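Local coordinates for nucleoporin NUP82 (Chaetomium thermophilum, PDB 5CWW), which serves as a structural constituent of the nuclear pore complex, here represented by its N-terminal beta-propeller domain, and probably offers docking sites for transport factors, at residues B[159-167]-B[202-213]; B[493-503]-B[564-575]. All coordinates share one frame; numbering follows the deposited sequence.

Contact 1: residues B[159-167]-B[202-213]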
loop_
_atom_site.group_PDB
_atom_site.type_symbol
_atom_site.label_atom_id
_atom_site.label_comp_id
_atom_site.label_asym_id
_atom_site.label_seq_id
_atom_site.Cartn_x
_atom_site.Cartn_y
_atom_site.Cartn_z
ATOM N N LYS B 159 3.074 -24.358 -13.487
ATOM C CA LYS B 159 1.762 -24.272 -12.860
ATOM C C LYS B 159 1.410 -22.833 -12.491
ATOM O O LYS B 159 2.220 -22.112 -11.908
ATOM C CB LYS B 159 1.716 -25.159 -11.609
ATOM C CG LYS B 159 0.390 -25.132 -10.851
ATOM C CD LYS B 159 -0.760 -25.634 -11.714
ATOM C CE LYS B 159 -2.069 -25.667 -10.943
ATOM N NZ LYS B 159 -3.205 -26.094 -11.806
ATOM N N PHE B 160 0.194 -22.429 -12.850
ATOM C CA PHE B 160 -0.356 -21.131 -12.472
ATOM C C PHE B 160 -1.579 -21.334 -11.587
ATOM O O PHE B 160 -2.482 -22.095 -11.936
ATOM C CB PHE B 160 -0.742 -20.315 -13.707
ATOM C CG PHE B 160 0.418 -19.650 -14.389
ATOM C CD1 PHE B 160 1.227 -20.357 -15.262
ATOM C CD2 PHE B 160 0.686 -18.309 -14.171
ATOM C CE1 PHE B 160 2.291 -19.743 -15.894
ATOM C CE2 PHE B 160 1.748 -17.689 -14.802
ATOM C CZ PHE B 160 2.553 -18.408 -15.663
ATOM N N TRP B 161 -1.600 -20.657 -10.444
ATOM C CA TRP B 161 -2.736 -20.708 -9.530
ATOM C C TRP B 161 -3.501 -19.395 -9.562
ATOM O O TRP B 161 -2.909 -18.324 -9.440
ATOM C CB TRP B 161 -2.277 -20.992 -8.099
ATOM C CG TRP B 161 -1.740 -22.366 -7.874
ATOM C CD1 TRP B 161 -0.490 -22.821 -8.175
ATOM C CD2 TRP B 161 -2.436 -23.468 -7.281
ATOM N NE1 TRP B 161 -0.366 -24.141 -7.809
ATOM C CE2 TRP B 161 -1.549 -24.561 -7.258
ATOM C CE3 TRP B 161 -3.726 -23.635 -6.769
ATOM C CZ2 TRP B 161 -1.909 -25.803 -6.746
ATOM C CZ3 TRP B 161 -4.082 -24.868 -6.261
ATOM C CH2 TRP B 161 -3.178 -25.937 -6.253
ATOM N N THR B 162 -4.817 -19.481 -9.721
ATOM C CA THR B 162 -5.668 -18.304 -9.632
ATOM C C THR B 162 -5.816 -17.899 -8.171
ATOM O O THR B 162 -6.115 -18.734 -7.320
ATOM C CB THR B 162 -7.062 -18.556 -10.239
ATOM O OG1 THR B 162 -6.929 -18.883 -11.626
ATOM C CG2 THR B 162 -7.946 -17.324 -10.102
ATOM N N LEU B 163 -5.606 -16.617 -7.890
ATOM C CA LEU B 163 -5.725 -16.090 -6.536
ATOM C C LEU B 163 -7.038 -15.329 -6.388
ATOM O O LEU B 163 -7.265 -14.326 -7.067
ATOM C CB LEU B 163 -4.543 -15.177 -6.204
ATOM C CG LEU B 163 -4.390 -14.802 -4.728
ATOM C CD1 LEU B 163 -3.874 -15.984 -3.920
ATOM C CD2 LEU B 163 -3.474 -13.596 -4.563
ATOM N N GLY B 164 -7.903 -15.820 -5.506
ATOM C CA GLY B 164 -9.204 -15.217 -5.285
ATOM C C GLY B 164 -10.026 -15.110 -6.557
ATOM O O GLY B 164 -10.254 -14.007 -7.052
ATOM N N PRO B 165 -10.472 -16.257 -7.095
ATOM C CA PRO B 165 -11.281 -16.302 -8.321
ATOM C C PRO B 165 -12.542 -15.437 -8.273
ATOM O O PRO B 165 -12.965 -14.931 -9.311
ATOM C CB PRO B 165 -11.658 -17.784 -8.438
ATOM C CG PRO B 165 -10.611 -18.507 -7.685
ATOM C CD PRO B 165 -10.200 -17.604 -6.564
ATOM N N THR B 166 -13.139 -15.292 -7.093
ATOM C CA THR B 166 -14.358 -14.499 -6.938
ATOM C C THR B 166 -14.067 -13.153 -6.273
ATOM O O THR B 166 -14.980 -12.361 -6.037
ATOM C CB THR B 166 -15.422 -15.252 -6.107
ATOM O OG1 THR B 166 -14.999 -15.345 -4.741
ATOM C CG2 THR B 166 -15.653 -16.650 -6.665
ATOM N N THR B 167 -12.792 -12.906 -5.983
ATOM C CA THR B 167 -12.368 -11.707 -5.265
ATOM C C THR B 167 -11.654 -10.732 -6.198
ATOM O O THR B 167 -12.113 -9.611 -6.413
ATOM C CB THR B 167 -11.436 -12.069 -4.092
ATOM O OG1 THR B 167 -12.075 -13.043 -3.257
ATOM C CG2 THR B 167 -11.101 -10.838 -3.268
ATOM N N TRP B 202 -3.093 -13.634 2.152
ATOM C CA TRP B 202 -3.212 -14.998 1.637
ATOM C C TRP B 202 -2.016 -15.819 2.089
ATOM O O TRP B 202 -0.874 -15.405 1.894
ATOM C CB TRP B 202 -3.291 -15.006 0.109
ATOM C CG TRP B 202 -4.179 -13.953 -0.477
ATOM C CD1 TRP B 202 -3.890 -12.626 -0.625
ATOM C CD2 TRP B 202 -5.493 -14.139 -1.019
ATOM N NE1 TRP B 202 -4.945 -11.974 -1.216
ATOM C CE2 TRP B 202 -5.942 -12.881 -1.468
ATOM C CE3 TRP B 202 -6.333 -15.247 -1.165
ATOM C CZ2 TRP B 202 -7.195 -12.701 -2.051
ATOM C CZ3 TRP B 202 -7.578 -15.065 -1.743
ATOM C CH2 TRP B 202 -7.995 -13.803 -2.180
ATOM N N GLU B 203 -2.277 -16.979 2.685
ATOM C CA GLU B 203 -1.209 -17.869 3.136
ATOM C C GLU B 203 -1.206 -19.141 2.298
ATOM O O GLU B 203 -1.973 -20.072 2.547
ATOM C CB GLU B 203 -1.380 -18.185 4.620
ATOM C CG GLU B 203 -1.261 -16.943 5.500
ATOM C CD GLU B 203 -1.477 -17.232 6.969
ATOM O OE1 GLU B 203 -0.785 -18.114 7.517
ATOM O OE2 GLU B 203 -2.350 -16.575 7.575
ATOM N N LEU B 204 -0.320 -19.171 1.309
ATOM C CA LEU B 204 -0.389 -20.150 0.230
ATOM C C LEU B 204 0.246 -21.494 0.564
ATOM O O LEU B 204 1.301 -21.567 1.192
ATOM C CB LEU B 204 0.272 -19.580 -1.025
ATOM C CG LEU B 204 -0.190 -18.177 -1.426
ATOM C CD1 LEU B 204 0.571 -17.699 -2.649
ATOM C CD2 LEU B 204 -1.692 -18.154 -1.679
ATOM N N SER B 205 -0.423 -22.556 0.126
ATOM C CA SER B 205 0.113 -23.907 0.195
ATOM C C SER B 205 -0.340 -24.673 -1.041
ATOM O O SER B 205 -1.537 -24.793 -1.304
ATOM C CB SER B 205 -0.344 -24.620 1.466
ATOM O OG SER B 205 0.094 -25.970 1.474
ATOM N N THR B 206 0.621 -25.188 -1.798
ATOM C CA THR B 206 0.322 -25.886 -3.043
ATOM C C THR B 206 -0.402 -27.208 -2.800
ATOM O O THR B 206 -0.905 -27.826 -3.737
ATOM C CB THR B 206 1.605 -26.159 -3.848
ATOM O OG1 THR B 206 2.500 -26.965 -3.072
ATOM C CG2 THR B 206 2.288 -24.851 -4.215
ATOM N N ALA B 207 -0.453 -27.634 -1.541
ATOM C CA ALA B 207 -1.113 -28.881 -1.170
ATOM C C ALA B 207 -2.574 -28.656 -0.767
ATOM O O ALA B 207 -3.260 -29.594 -0.355
ATOM C CB ALA B 207 -0.353 -29.557 -0.039
ATOM N N ASP B 208 -3.043 -27.417 -0.883
ATOM C CA ASP B 208 -4.413 -27.073 -0.509
ATOM C C ASP B 208 -4.938 -25.928 -1.373
ATOM O O ASP B 208 -4.625 -24.761 -1.132
ATOM C CB ASP B 208 -4.481 -26.696 0.973
ATOM C CG ASP B 208 -5.891 -26.374 1.436
ATOM O OD1 ASP B 208 -6.855 -26.683 0.703
ATOM O OD2 ASP B 208 -6.035 -25.813 2.542
ATOM N N ARG B 209 -5.742 -26.276 -2.375
ATOM C CA ARG B 209 -6.263 -25.307 -3.336
ATOM C C ARG B 209 -7.025 -24.166 -2.670
ATOM O O ARG B 209 -7.073 -23.053 -3.194
ATOM C CB ARG B 209 -7.192 -26.000 -4.338
ATOM C CG ARG B 209 -6.572 -27.163 -5.094
ATOM C CD ARG B 209 -7.515 -27.673 -6.173
ATOM N NE ARG B 209 -6.878 -28.651 -7.049
ATOM C CZ ARG B 209 -7.485 -29.251 -8.070
ATOM N NH1 ARG B 209 -8.752 -28.975 -8.352
ATOM N NH2 ARG B 209 -6.824 -30.128 -8.812
ATOM N N TRP B 210 -7.620 -24.448 -1.515
ATOM C CA TRP B 210 -8.441 -23.460 -0.821
ATOM C C TRP B 210 -7.630 -22.240 -0.374
ATOM O O TRP B 210 -8.190 -21.158 -0.182
ATOM C CB TRP B 210 -9.133 -24.099 0.387
ATOM C CG TRP B 210 -9.993 -23.138 1.150
ATOM C CD1 TRP B 210 -9.761 -22.636 2.399
ATOM C CD2 TRP B 210 -11.225 -22.554 0.705
ATOM N NE1 TRP B 210 -10.774 -21.779 2.759
ATOM C CE2 TRP B 210 -11.684 -21.711 1.737
ATOM C CE3 TRP B 210 -11.984 -22.665 -0.464
ATOM C CZ2 TRP B 210 -12.868 -20.983 1.635
ATOM C CZ3 TRP B 210 -13.160 -21.941 -0.563
ATOM C CH2 TRP B 210 -13.588 -21.110 0.480
ATOM N N THR B 211 -6.320 -22.402 -0.210
ATOM C CA THR B 211 -5.481 -21.288 0.241
ATOM C C THR B 211 -5.362 -20.216 -0.835
ATOM O O THR B 211 -5.091 -19.054 -0.535
ATOM C CB THR B 211 -4.065 -21.749 0.627
ATOM O OG1 THR B 211 -3.422 -22.346 -0.507
ATOM C CG2 THR B 211 -4.119 -22.749 1.774
ATOM N N PHE B 212 -5.566 -20.611 -2.087
ATOM C CA PHE B 212 -5.548 -19.671 -3.203
ATOM C C PHE B 212 -6.935 -19.069 -3.446
ATOM O O PHE B 212 -7.054 -17.989 -4.029
ATOM C CB PHE B 212 -5.049 -20.363 -4.476
ATOM C CG PHE B 212 -3.606 -20.786 -4.413
ATOM C CD1 PHE B 212 -3.251 -22.021 -3.897
ATOM C CD2 PHE B 212 -2.606 -19.951 -4.882
ATOM C CE1 PHE B 212 -1.923 -22.411 -3.843
ATOM C CE2 PHE B 212 -1.276 -20.335 -4.831
ATOM C CZ PHE B 212 -0.935 -21.563 -4.311
ATOM N N ASP B 213 -7.975 -19.761 -2.989
ATOM C CA ASP B 213 -9.352 -19.353 -3.266
ATOM C C ASP B 213 -9.822 -18.246 -2.334
ATOM O O ASP B 213 -10.577 -17.363 -2.743
ATOM C CB ASP B 213 -10.305 -20.546 -3.146
ATOM C CG ASP B 213 -10.103 -21.574 -4.242
ATOM O OD1 ASP B 213 -9.790 -21.181 -5.386
ATOM O OD2 ASP B 213 -10.269 -22.779 -3.960
HETATM O O HOH W 1 -7.667 -20.930 -7.305
HETATM O O HOH W 2 -12.285 -15.419 -4.578
#
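G164 N donates to F212 O at 2.8 Å in a nearly straight bond (175°), which ties the chain just past strand 160-162 to the connection between strands 198-203 and 217-220 of the next propeller blade. The segment 159-167 holds the last strand of its blade, 160-162. The segment 202-213 runs from the end of strand 198-203 through a type I turn, S205 to D208, into a short helical turn.

W161 and F212 form an offset stack. The five-membered ring of W161 lies over the phenyl ring with centroids 4.1 Å apart and planes at 15°. W161 CB also sits over the F212 face. W161 CG is anti to the carbonyl carbon (chi1 -69°). This sets the indole face against the phenyl face, the two side chains crossing at about a right angle. The far CZ3 corner meets R209 CG at the indole edge. K159 CE covers the opposite face of the indole. The phenyl ring of F212 is itself sandwiched, with L204 CD2 on its other side.

L163 lies on W202. Its CD2 is 3.9 Å above the centroid of the indole five-membered ring, and its CD1 reaches W202 CE3 and L204 CD2. W202 NE1 is hydrogen-bonded to T192 of strand 189-194, which restrains the indole's rotation. G164 CA packs on W202 CH2 at 3.6 Å. A CB on this residue would clash there, and its positive phi also suits glycine.

Water 1 donates to T162 O and D213 OD1. Water 2 is held by T166 and T167 and donates to D213 O at 3.2 Å.

Stacking and apolar contact thus hold the blades together, while G164 N and F212 O satisfy each other within the seam and water links the remaining polar groups.

Contact 2: residues B[493-503]-B[564-575]; sequences SEDATSPYSFY and AATSIDDPDLGY
D495 and Y575 join two blades of the beta-propeller, one ending its strand 491-494 here and the other contributing strand 566-570. The tight part is built round the D495 carboxylate. Y575 OH donates to the syn lone pair of D495 OD2 at 2.6 Å, the carboxylate standing almost square to the ring (85°). Y503 OH adds a weak bond to the same oxygen. T497 N closes an Asx turn on D495 OD1, S498 N extends it to an Asx motif, and T497 OG1 donates to the same oxygen. With CG anti to the backbone N (chi1 180°), the aspartate is placed between this loop and the tyrosine. With an alanine in place of D495, Y575 OH would probably lose its acceptor, and T497 N and S498 N the oxygen that holds the turn. Beside it, A496 N bonds S567 OG in a straight line (176°), and the Y503 and A565 CB atoms pack at 4.0 Å. Water 3 accepts a hydrogen bond from S567 N and donates to E494 O.

The exposed side, at T497 and D569, is looser. T497 CG2 touches D569 OD2 and rests over one face of the Y575 ring, 3.9 Å from its centroid.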
loop_
_atom_site.group_PDB
_atom_site.type_symbol
_atom_site.label_atom_id
_atom_site.label_comp_id
_atom_site.label_asym_id
_atom_site.label_seq_id
_atom_site.Cartn_x
_atom_site.Cartn_y
_atom_site.Cartn_z
ATOM N N SER B 493 11.833 1.676 -7.034
ATOM C CA SER B 493 12.478 0.368 -7.104
ATOM C C SER B 493 13.625 0.322 -6.106
ATOM O O SER B 493 14.372 1.289 -5.981
ATOM C CB SER B 493 13.003 0.085 -8.510
ATOM O OG SER B 493 11.976 0.180 -9.474
ATOM N N GLU B 494 13.777 -0.799 -5.411
ATOM C CA GLU B 494 14.846 -0.930 -4.428
ATOM C C GLU B 494 16.178 -1.219 -5.114
ATOM O O GLU B 494 16.218 -1.827 -6.183
ATOM C CB GLU B 494 14.524 -2.030 -3.413
ATOM C CG GLU B 494 15.584 -2.179 -2.321
ATOM C CD GLU B 494 15.188 -3.160 -1.233
ATOM O OE1 GLU B 494 14.069 -3.715 -1.298
ATOM O OE2 GLU B 494 16.004 -3.375 -0.309
ATOM N N ASP B 495 17.263 -0.773 -4.489
ATOM C CA ASP B 495 18.610 -1.071 -4.962
ATOM C C ASP B 495 19.122 -2.346 -4.303
ATOM O O ASP B 495 18.989 -2.526 -3.092
ATOM C CB ASP B 495 19.554 0.094 -4.671
ATOM C CG ASP B 495 20.969 -0.170 -5.146
ATOM O OD1 ASP B 495 21.753 -0.763 -4.376
ATOM O OD2 ASP B 495 21.296 0.219 -6.286
ATOM N N ALA B 496 19.705 -3.227 -5.107
ATOM C CA ALA B 496 20.152 -4.534 -4.638
ATOM C C ALA B 496 21.294 -4.468 -3.624
ATOM O O ALA B 496 21.463 -5.390 -2.827
ATOM C CB ALA B 496 20.573 -5.385 -5.825
ATOM N N THR B 497 22.074 -3.391 -3.652
ATOM C CA THR B 497 23.282 -3.307 -2.827
ATOM C C THR B 497 23.061 -2.576 -1.504
ATOM O O THR B 497 23.804 -2.786 -0.547
ATOM C CB THR B 497 24.433 -2.604 -3.580
ATOM O OG1 THR B 497 24.168 -1.198 -3.673
ATOM C CG2 THR B 497 24.603 -3.188 -4.978
ATOM N N SER B 498 22.049 -1.717 -1.452
ATOM C CA SER B 498 21.762 -0.955 -0.239
ATOM C C SER B 498 20.291 -0.554 -0.146
ATOM O O SER B 498 19.713 -0.110 -1.135
ATOM C CB SER B 498 22.631 0.298 -0.183
ATOM O OG SER B 498 22.201 1.157 0.857
ATOM N N PRO B 499 19.678 -0.698 1.043
ATOM C CA PRO B 499 18.284 -0.257 1.172
ATOM C C PRO B 499 18.149 1.261 1.078
ATOM O O PRO B 499 17.070 1.765 0.759
ATOM C CB PRO B 499 17.877 -0.743 2.570
ATOM C CG PRO B 499 18.974 -1.647 3.034
ATOM C CD PRO B 499 20.205 -1.226 2.312
ATOM N N TYR B 500 19.239 1.973 1.356
ATOM C CA TYR B 500 19.203 3.428 1.434
ATOM C C TYR B 500 19.452 4.073 0.079
ATOM O O TYR B 500 19.543 5.294 -0.029
ATOM C CB TYR B 500 20.218 3.918 2.469
ATOM C CG TYR B 500 19.838 3.485 3.864
ATOM C CD1 TYR B 500 18.828 4.136 4.560
ATOM C CD2 TYR B 500 20.462 2.407 4.471
ATOM C CE1 TYR B 500 18.461 3.733 5.830
ATOM C CE2 TYR B 500 20.104 1.997 5.741
ATOM C CZ TYR B 500 19.101 2.663 6.416
ATOM O OH TYR B 500 18.739 2.257 7.680
ATOM N N SER B 501 19.558 3.243 -0.953
ATOM C CA SER B 501 19.515 3.716 -2.328
ATOM C C SER B 501 18.299 3.112 -3.014
ATOM O O SER B 501 17.853 2.027 -2.650
ATOM C CB SER B 501 20.799 3.345 -3.074
ATOM O OG SER B 501 21.912 4.048 -2.550
ATOM N N PHE B 502 17.759 3.817 -4.000
ATOM C CA PHE B 502 16.591 3.329 -4.728
ATOM C C PHE B 502 16.414 4.108 -6.025
ATOM O O PHE B 502 17.102 5.108 -6.256
ATOM C CB PHE B 502 15.326 3.431 -3.864
ATOM C CG PHE B 502 15.116 4.783 -3.242
ATOM C CD1 PHE B 502 15.732 5.115 -2.046
ATOM C CD2 PHE B 502 14.292 5.718 -3.849
ATOM C CE1 PHE B 502 15.536 6.357 -1.471
ATOM C CE2 PHE B 502 14.091 6.959 -3.278
ATOM C CZ PHE B 502 14.716 7.280 -2.088
ATOM N N TYR B 503 15.498 3.640 -6.868
ATOM C CA TYR B 503 15.293 4.229 -8.186
ATOM C C TYR B 503 13.877 4.753 -8.382
ATOM O O TYR B 503 12.937 4.292 -7.742
ATOM C CB TYR B 503 15.613 3.204 -9.269
ATOM C CG TYR B 503 16.999 2.639 -9.134
ATOM C CD1 TYR B 503 18.085 3.292 -9.691
ATOM C CD2 TYR B 503 17.225 1.454 -8.446
ATOM C CE1 TYR B 503 19.358 2.789 -9.565
ATOM C CE2 TYR B 503 18.501 0.938 -8.317
ATOM C CZ TYR B 503 19.564 1.612 -8.881
ATOM O OH TYR B 503 20.840 1.114 -8.761
ATOM N N ALA B 564 9.535 -0.848 -14.539
ATOM C CA ALA B 564 10.158 -0.428 -13.290
ATOM C C ALA B 564 11.576 -0.970 -13.199
ATOM O O ALA B 564 11.813 -2.153 -13.446
ATOM C CB ALA B 564 9.336 -0.894 -12.103
ATOM N N ALA B 565 12.512 -0.090 -12.857
ATOM C CA ALA B 565 13.926 -0.437 -12.803
ATOM C C ALA B 565 14.167 -1.631 -11.889
ATOM O O ALA B 565 13.608 -1.711 -10.798
ATOM C CB ALA B 565 14.742 0.757 -12.334
ATOM N N THR B 566 14.998 -2.559 -12.350
ATOM C CA THR B 566 15.353 -3.741 -11.576
ATOM C C THR B 566 16.856 -3.755 -11.334
ATOM O O THR B 566 17.643 -3.888 -12.271
ATOM C CB THR B 566 14.932 -5.034 -12.296
ATOM O OG1 THR B 566 13.538 -4.965 -12.630
ATOM C CG2 THR B 566 15.184 -6.247 -11.414
ATOM N N SER B 567 17.249 -3.605 -10.074
ATOM C CA SER B 567 18.659 -3.555 -9.713
ATOM C C SER B 567 19.238 -4.958 -9.570
ATOM O O SER B 567 18.643 -5.826 -8.931
ATOM C CB SER B 567 18.853 -2.771 -8.412
ATOM O OG SER B 567 20.231 -2.568 -8.148
ATOM N N ILE B 568 20.403 -5.165 -10.175
ATOM C CA ILE B 568 21.087 -6.455 -10.137
ATOM C C ILE B 568 22.561 -6.268 -9.803
ATOM O O ILE B 568 23.235 -5.425 -10.394
ATOM C CB ILE B 568 20.962 -7.202 -11.479
ATOM C CG1 ILE B 568 19.511 -7.139 -11.967
ATOM C CG2 ILE B 568 21.460 -8.639 -11.326
ATOM C CD1 ILE B 568 19.171 -8.065 -13.128
ATOM N N ASP B 569 23.049 -7.051 -8.847
ATOM C CA ASP B 569 24.453 -7.008 -8.451
ATOM C C ASP B 569 25.026 -8.416 -8.420
ATOM O O ASP B 569 25.049 -9.065 -7.375
ATOM C CB ASP B 569 24.619 -6.338 -7.086
ATOM C CG ASP B 569 26.077 -6.198 -6.677
ATOM O OD1 ASP B 569 26.933 -6.026 -7.569
ATOM O OD2 ASP B 569 26.369 -6.264 -5.464
ATOM N N ASP B 570 25.485 -8.877 -9.578
ATOM C CA ASP B 570 26.046 -10.214 -9.717
ATOM C C ASP B 570 27.571 -10.134 -9.798
ATOM O O ASP B 570 28.107 -9.202 -10.394
ATOM C CB ASP B 570 25.474 -10.896 -10.961
ATOM C CG ASP B 570 26.077 -12.261 -11.206
ATOM O OD1 ASP B 570 25.544 -13.252 -10.664
ATOM O OD2 ASP B 570 27.085 -12.345 -11.939
ATOM N N PRO B 571 28.279 -11.106 -9.196
ATOM C CA PRO B 571 29.745 -11.067 -9.243
ATOM C C PRO B 571 30.322 -11.235 -10.648
ATOM O O PRO B 571 31.400 -10.710 -10.923
ATOM C CB PRO B 571 30.157 -12.241 -8.346
ATOM C CG PRO B 571 28.967 -13.132 -8.303
ATOM C CD PRO B 571 27.793 -12.213 -8.356
ATOM N N ASP B 572 29.615 -11.949 -11.520
ATOM C CA ASP B 572 30.103 -12.205 -12.873
ATOM C C ASP B 572 29.608 -11.159 -13.870
ATOM O O ASP B 572 30.387 -10.644 -14.671
ATOM C CB ASP B 572 29.678 -13.602 -13.337
ATOM C CG ASP B 572 30.238 -14.705 -12.458
ATOM O OD1 ASP B 572 31.342 -14.525 -11.901
ATOM O OD2 ASP B 572 29.575 -15.755 -12.325
ATOM N N LEU B 573 28.313 -10.853 -13.823
ATOM C CA LEU B 573 27.722 -9.891 -14.750
ATOM C C LEU B 573 27.960 -8.455 -14.291
ATOM O O LEU B 573 28.003 -7.535 -15.107
ATOM C CB LEU B 573 26.223 -10.148 -14.904
ATOM C CG LEU B 573 25.833 -11.453 -15.600
ATOM C CD1 LEU B 573 24.331 -11.673 -15.502
ATOM C CD2 LEU B 573 26.279 -11.453 -17.056
ATOM N N GLY B 574 28.100 -8.274 -12.981
ATOM C CA GLY B 574 28.388 -6.970 -12.411
ATOM C C GLY B 574 27.188 -6.297 -11.769
ATOM O O GLY B 574 26.226 -6.953 -11.368
ATOM N N TYR B 575 27.260 -4.973 -11.683
ATOM C CA TYR B 575 26.272 -4.165 -10.979
ATOM C C TYR B 575 25.621 -3.191 -11.953
ATOM O O TYR B 575 26.288 -2.310 -12.498
ATOM C CB TYR B 575 26.946 -3.428 -9.820
ATOM C CG TYR B 575 26.090 -2.414 -9.091
ATOM C CD1 TYR B 575 24.773 -2.692 -8.744
ATOM C CD2 TYR B 575 26.621 -1.187 -8.718
ATOM C CE1 TYR B 575 24.002 -1.760 -8.065
ATOM C CE2 TYR B 575 25.863 -0.254 -8.041
ATOM C CZ TYR B 575 24.556 -0.542 -7.716
ATOM O OH TYR B 575 23.813 0.397 -7.039
HETATM O O HOH W 3 15.168 -3.187 -8.097
#

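Contact 1 closes before contact 2 opens along the chain. Their centres are 31 Å apart and their nearest atoms about 17 Å apart, so they do not touch. They share no sheet. Contact 1 joins the sheet that ends in strand 160-162 to the next one, strands 175-180 to 217-220. Contact 2 joins the sheet of strands 491-494 to 548-554 to the sheet that begins with strand 566-570. Both are thus seams between sheets that follow one another in sequence. They lie at separate places round one propeller, and each holds a pair of neighbouring blades together.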